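3-oxo-tetronate kinase (Cupriavidus necator, PDB 5DMH) catalyses the ATP-dependent phosphorylation of 3-oxo-tetronate to 3-oxo-tetronate 4-phosphate in carbohydrate metabolism. Local coordinates at residues R105-Y116 with I128-L139. Residues are numbered along the deposited sequence; the frame is centred on the assembly and turned at random.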
loop_
_atom_site.group_PDB
_atom_site.type_symbol
_atom_site.label_atom_id
_atom_site.label_comp_id
_atom_site.label_asym_id
_atom_site.label_seq_id
_atom_site.Cartn_x
_atom_site.Cartn_y
_atom_site.Cartn_z
ATOM N N ARG A 105 -5.918 7.242 18.069
ATOM C CA ARG A 105 -5.560 7.696 19.406
ATOM C C ARG A 105 -6.635 7.289 20.403
ATOM O O ARG A 105 -6.348 6.813 21.500
ATOM C CB ARG A 105 -5.394 9.216 19.433
ATOM C CG ARG A 105 -4.371 9.784 18.517
ATOM C CD ARG A 105 -4.385 11.297 18.543
ATOM N NE ARG A 105 -3.420 11.782 19.511
ATOM C CZ ARG A 105 -2.876 12.989 19.506
ATOM N NH1 ARG A 105 -3.184 13.891 18.573
ATOM N NH2 ARG A 105 -1.980 13.272 20.428
ATOM N N ALA A 106 -7.880 7.474 19.997
ATOM C CA ALA A 106 -9.035 7.142 20.825
ATOM C C ALA A 106 -9.152 5.655 21.126
ATOM O O ALA A 106 -9.755 5.292 22.128
ATOM C CB ALA A 106 -10.279 7.621 20.155
ATOM N N GLN A 107 -8.608 4.801 20.249
ATOM C CA GLN A 107 -8.529 3.371 20.536
ATOM C C GLN A 107 -7.379 3.049 21.495
ATOM O O GLN A 107 -7.274 1.919 21.967
ATOM C CB GLN A 107 -8.362 2.534 19.259
ATOM C CG GLN A 107 -9.303 2.857 18.098
ATOM C CD GLN A 107 -10.745 3.063 18.525
ATOM O OE1 GLN A 107 -11.375 2.152 19.054
ATOM N NE2 GLN A 107 -11.274 4.271 18.299
ATOM N N GLY A 108 -6.502 4.018 21.767
ATOM C CA GLY A 108 -5.460 3.820 22.766
ATOM C C GLY A 108 -4.036 3.669 22.225
ATOM O O GLY A 108 -3.086 3.420 22.979
ATOM N N CYS A 109 -3.862 3.831 20.920
ATOM C CA CYS A 109 -2.545 3.641 20.319
ATOM C C CYS A 109 -1.517 4.638 20.870
ATOM O O CYS A 109 -1.860 5.791 21.156
ATOM C CB CYS A 109 -2.630 3.790 18.813
ATOM S SG CYS A 109 -3.651 2.549 18.008
ATOM N N ARG A 110 -0.265 4.178 20.967
ATOM C CA ARG A 110 0.856 4.901 21.582
ATOM C C ARG A 110 1.846 5.456 20.573
ATOM O O ARG A 110 2.592 6.389 20.875
ATOM C CB ARG A 110 1.663 3.942 22.461
ATOM C CG ARG A 110 1.113 3.723 23.836
ATOM C CD ARG A 110 1.702 2.466 24.434
ATOM N NE ARG A 110 0.954 2.042 25.615
ATOM C CZ ARG A 110 1.443 1.988 26.850
ATOM N NH1 ARG A 110 0.664 1.587 27.842
ATOM N NH2 ARG A 110 2.702 2.315 27.107
ATOM N N GLN A 111 1.929 4.806 19.423
ATOM C CA GLN A 111 2.852 5.193 18.363
ATOM C C GLN A 111 2.121 5.008 17.050
ATOM O O GLN A 111 1.213 4.186 16.952
ATOM C CB GLN A 111 4.095 4.330 18.387
ATOM C CG GLN A 111 5.137 4.694 17.374
ATOM C CD GLN A 111 6.402 3.854 17.534
ATOM O OE1 GLN A 111 6.338 2.623 17.552
ATOM N NE2 GLN A 111 7.551 4.521 17.672
ATOM N N PHE A 112 2.508 5.792 16.057
ATOM C CA PHE A 112 1.782 5.837 14.797
ATOM C C PHE A 112 2.721 5.668 13.636
ATOM O O PHE A 112 3.905 6.065 13.701
ATOM C CB PHE A 112 1.015 7.148 14.708
ATOM C CG PHE A 112 0.115 7.357 15.879
ATOM C CD1 PHE A 112 0.595 7.948 17.039
ATOM C CD2 PHE A 112 -1.188 6.884 15.857
ATOM C CE1 PHE A 112 -0.230 8.110 18.137
ATOM C CE2 PHE A 112 -2.028 7.033 16.964
ATOM C CZ PHE A 112 -1.556 7.631 18.100
ATOM N N VAL A 113 2.217 5.001 12.608
ATOM C CA VAL A 113 2.940 4.842 11.350
ATOM C C VAL A 113 2.122 5.415 10.204
ATOM O O VAL A 113 0.921 5.135 10.105
ATOM C CB VAL A 113 3.245 3.373 11.044
ATOM C CG1 VAL A 113 3.805 3.220 9.600
ATOM C CG2 VAL A 113 4.218 2.816 12.065
ATOM N N PHE A 114 2.758 6.265 9.402
ATOM C CA PHE A 114 2.214 6.723 8.122
ATOM C C PHE A 114 2.872 5.917 7.039
ATOM O O PHE A 114 4.093 5.962 6.818
ATOM C CB PHE A 114 2.387 8.229 7.930
ATOM C CG PHE A 114 2.049 8.752 6.567
ATOM C CD1 PHE A 114 0.953 8.310 5.851
ATOM C CD2 PHE A 114 2.827 9.768 6.016
ATOM C CE1 PHE A 114 0.646 8.866 4.613
ATOM C CE2 PHE A 114 2.532 10.321 4.783
ATOM C CZ PHE A 114 1.448 9.851 4.066
ATOM N N LYS A 115 2.036 5.156 6.354
ATOM C CA LYS A 115 2.494 4.200 5.362
ATOM C C LYS A 115 2.153 4.660 3.941
ATOM O O LYS A 115 1.002 4.912 3.591
ATOM C CB LYS A 115 1.861 2.836 5.649
ATOM C CG LYS A 115 1.812 1.827 4.492
ATOM C CD LYS A 115 3.191 1.224 4.204
ATOM C CE LYS A 115 3.184 0.249 3.024
ATOM N NZ LYS A 115 2.901 0.928 1.727
ATOM N N TYR A 116 3.186 4.777 3.135
ATOM C CA TYR A 116 3.072 5.132 1.738
ATOM C C TYR A 116 3.922 4.147 0.896
ATOM O O TYR A 116 4.486 3.171 1.403
ATOM C CB TYR A 116 3.455 6.598 1.515
ATOM C CG TYR A 116 4.725 7.019 2.207
ATOM C CD1 TYR A 116 5.936 6.540 1.795
ATOM C CD2 TYR A 116 4.685 7.835 3.326
ATOM C CE1 TYR A 116 7.093 6.886 2.443
ATOM C CE2 TYR A 116 5.811 8.188 3.979
ATOM C CZ TYR A 116 7.024 7.717 3.547
ATOM O OH TYR A 116 8.149 8.079 4.227
ATOM N N ILE A 128 2.753 12.863 0.472
ATOM C CA ILE A 128 3.603 12.366 1.550
ATOM C C ILE A 128 4.013 13.501 2.495
ATOM O O ILE A 128 3.856 13.403 3.727
ATOM C CB ILE A 128 4.854 11.613 1.005
ATOM C CG1 ILE A 128 4.405 10.397 0.177
ATOM C CG2 ILE A 128 5.796 11.240 2.162
ATOM C CD1 ILE A 128 5.523 9.707 -0.559
ATOM N N GLY A 129 4.511 14.593 1.921
ATOM C CA GLY A 129 4.875 15.755 2.709
ATOM C C GLY A 129 3.719 16.374 3.496
ATOM O O GLY A 129 3.834 16.587 4.704
ATOM N N PRO A 130 2.618 16.706 2.811
ATOM C CA PRO A 130 1.527 17.374 3.537
ATOM C C PRO A 130 0.947 16.512 4.647
ATOM O O PRO A 130 0.719 17.036 5.752
ATOM C CB PRO A 130 0.493 17.635 2.444
ATOM C CG PRO A 130 1.320 17.837 1.217
ATOM C CD PRO A 130 2.466 16.869 1.356
ATOM N N VAL A 131 0.804 15.221 4.406
ATOM C CA VAL A 131 0.243 14.324 5.424
ATOM C C VAL A 131 1.203 14.118 6.610
ATOM O O VAL A 131 0.798 14.260 7.769
ATOM C CB VAL A 131 -0.222 12.981 4.843
ATOM C CG1 VAL A 131 -0.532 12.007 5.941
ATOM C CG2 VAL A 131 -1.472 13.172 3.974
ATOM N N ALA A 132 2.469 13.821 6.339
ATOM C CA ALA A 132 3.425 13.637 7.413
ATOM C C ALA A 132 3.494 14.889 8.267
ATOM O O ALA A 132 3.523 14.823 9.513
ATOM C CB ALA A 132 4.806 13.274 6.878
ATOM N N GLU A 133 3.576 16.048 7.628
ATOM C CA GLU A 133 3.724 17.279 8.407
ATOM C C GLU A 133 2.480 17.558 9.240
ATOM O O GLU A 133 2.590 18.028 10.383
ATOM C CB GLU A 133 4.051 18.487 7.510
ATOM C CG GLU A 133 5.454 18.450 6.986
ATOM C CD GLU A 133 5.848 19.667 6.163
ATOM O OE1 GLU A 133 5.004 20.253 5.462
ATOM O OE2 GLU A 133 7.029 20.033 6.215
ATOM N N ALA A 134 1.309 17.238 8.694
ATOM C CA ALA A 134 0.063 17.470 9.410
ATOM C C ALA A 134 -0.019 16.543 10.621
ATOM O O ALA A 134 -0.520 16.927 11.677
ATOM C CB ALA A 134 -1.147 17.256 8.502
ATOM N N LEU A 135 0.420 15.306 10.442
ATOM C CA LEU A 135 0.371 14.333 11.514
ATOM C C LEU A 135 1.334 14.722 12.635
ATOM O O LEU A 135 0.965 14.654 13.816
ATOM C CB LEU A 135 0.687 12.943 10.988
ATOM C CG LEU A 135 -0.379 12.283 10.104
ATOM C CD1 LEU A 135 0.165 11.013 9.559
ATOM C CD2 LEU A 135 -1.704 12.011 10.824
ATOM N N LEU A 136 2.545 15.160 12.270
ATOM C CA LEU A 136 3.499 15.662 13.265
ATOM C C LEU A 136 2.906 16.810 14.085
ATOM O O LEU A 136 3.000 16.805 15.311
ATOM C CB LEU A 136 4.791 16.137 12.608
ATOM C CG LEU A 136 5.784 15.065 12.197
ATOM C CD1 LEU A 136 6.965 15.764 11.464
ATOM C CD2 LEU A 136 6.258 14.254 13.397
ATOM N N ALA A 137 2.293 17.777 13.406
ATOM C CA ALA A 137 1.702 18.919 14.087
ATOM C C ALA A 137 0.619 18.449 15.042
ATOM O O ALA A 137 0.576 18.898 16.194
ATOM C CB ALA A 137 1.140 19.905 13.102
ATOM N N ALA A 138 -0.244 17.543 14.582
ATOM C CA ALA A 138 -1.338 17.081 15.423
ATOM C C ALA A 138 -0.839 16.241 16.606
ATOM O O ALA A 138 -1.450 16.250 17.678
ATOM C CB ALA A 138 -2.393 16.353 14.618
ATOM N N LEU A 139 0.313 15.589 16.429
ATOM C CA LEU A 139 0.962 14.875 17.526
ATOM C C LEU A 139 1.867 15.778 18.398
ATOM O O LEU A 139 2.404 15.322 19.406
ATOM C CB LEU A 139 1.809 13.749 16.937
ATOM C CG LEU A 139 1.464 12.250 16.982
ATOM C CD1 LEU A 139 0.144 11.848 17.573
ATOM C CD2 LEU A 139 1.643 11.618 15.603
HETATM O O HOH W 1 -0.268 14.952 21.035
#
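Arg105, in the last turn of helix 90-106, reaches the far end of helix 128-139. Its NH1 donates to Ala138 O at 3.1 Å, with an N-H...O angle of 149°. The N-H comes in from above the carbonyl plane and so does not follow a lone-pair direction. The chain bends at chi3 (93°), and Leu139 CD1 lies over the centre of one guanidinium face. The chain then turns through Gly108, the positive-phi residue of a Schellman motif, and enters strand 111-115. Phe112 meets the same leucine methyl obliquely, CE1 to Leu139 CD1 at 3.8 Å. Phe114 lies over the first two turns of helix 128-139. With CG anti to its backbone nitrogen, the ring extends toward the helix. Val131 CG1 makes a CH-pi contact over one ring face, 3.6 Å from the centroid; Tyr116 CD2 lies over the opposite face. Ile128 O comes to the ring edge, 3.5 Å from Phe114 CE2. That oxygen also accepts the helical bond from Ala132 N. Leu135 CD1 packs against Phe114 CB at 3.9 Å. Tyr116 follows with its ring crossing the Ile128 side chain at about a right angle. Ile128 CG2 is over one face, 3.9 Å from the ring centroid in a second CH-pi contact. Tyr116 OH bonds to Thr253 OG1 of the adjacent strand 251-254. The helix runs back almost antiparallel to the strand, at 169°. Such packing is characteristic of an alpha/beta layer, here in the sugar-binding N-terminal domain, where parallel strands 34-38 and 251-254 flank strand 111-115.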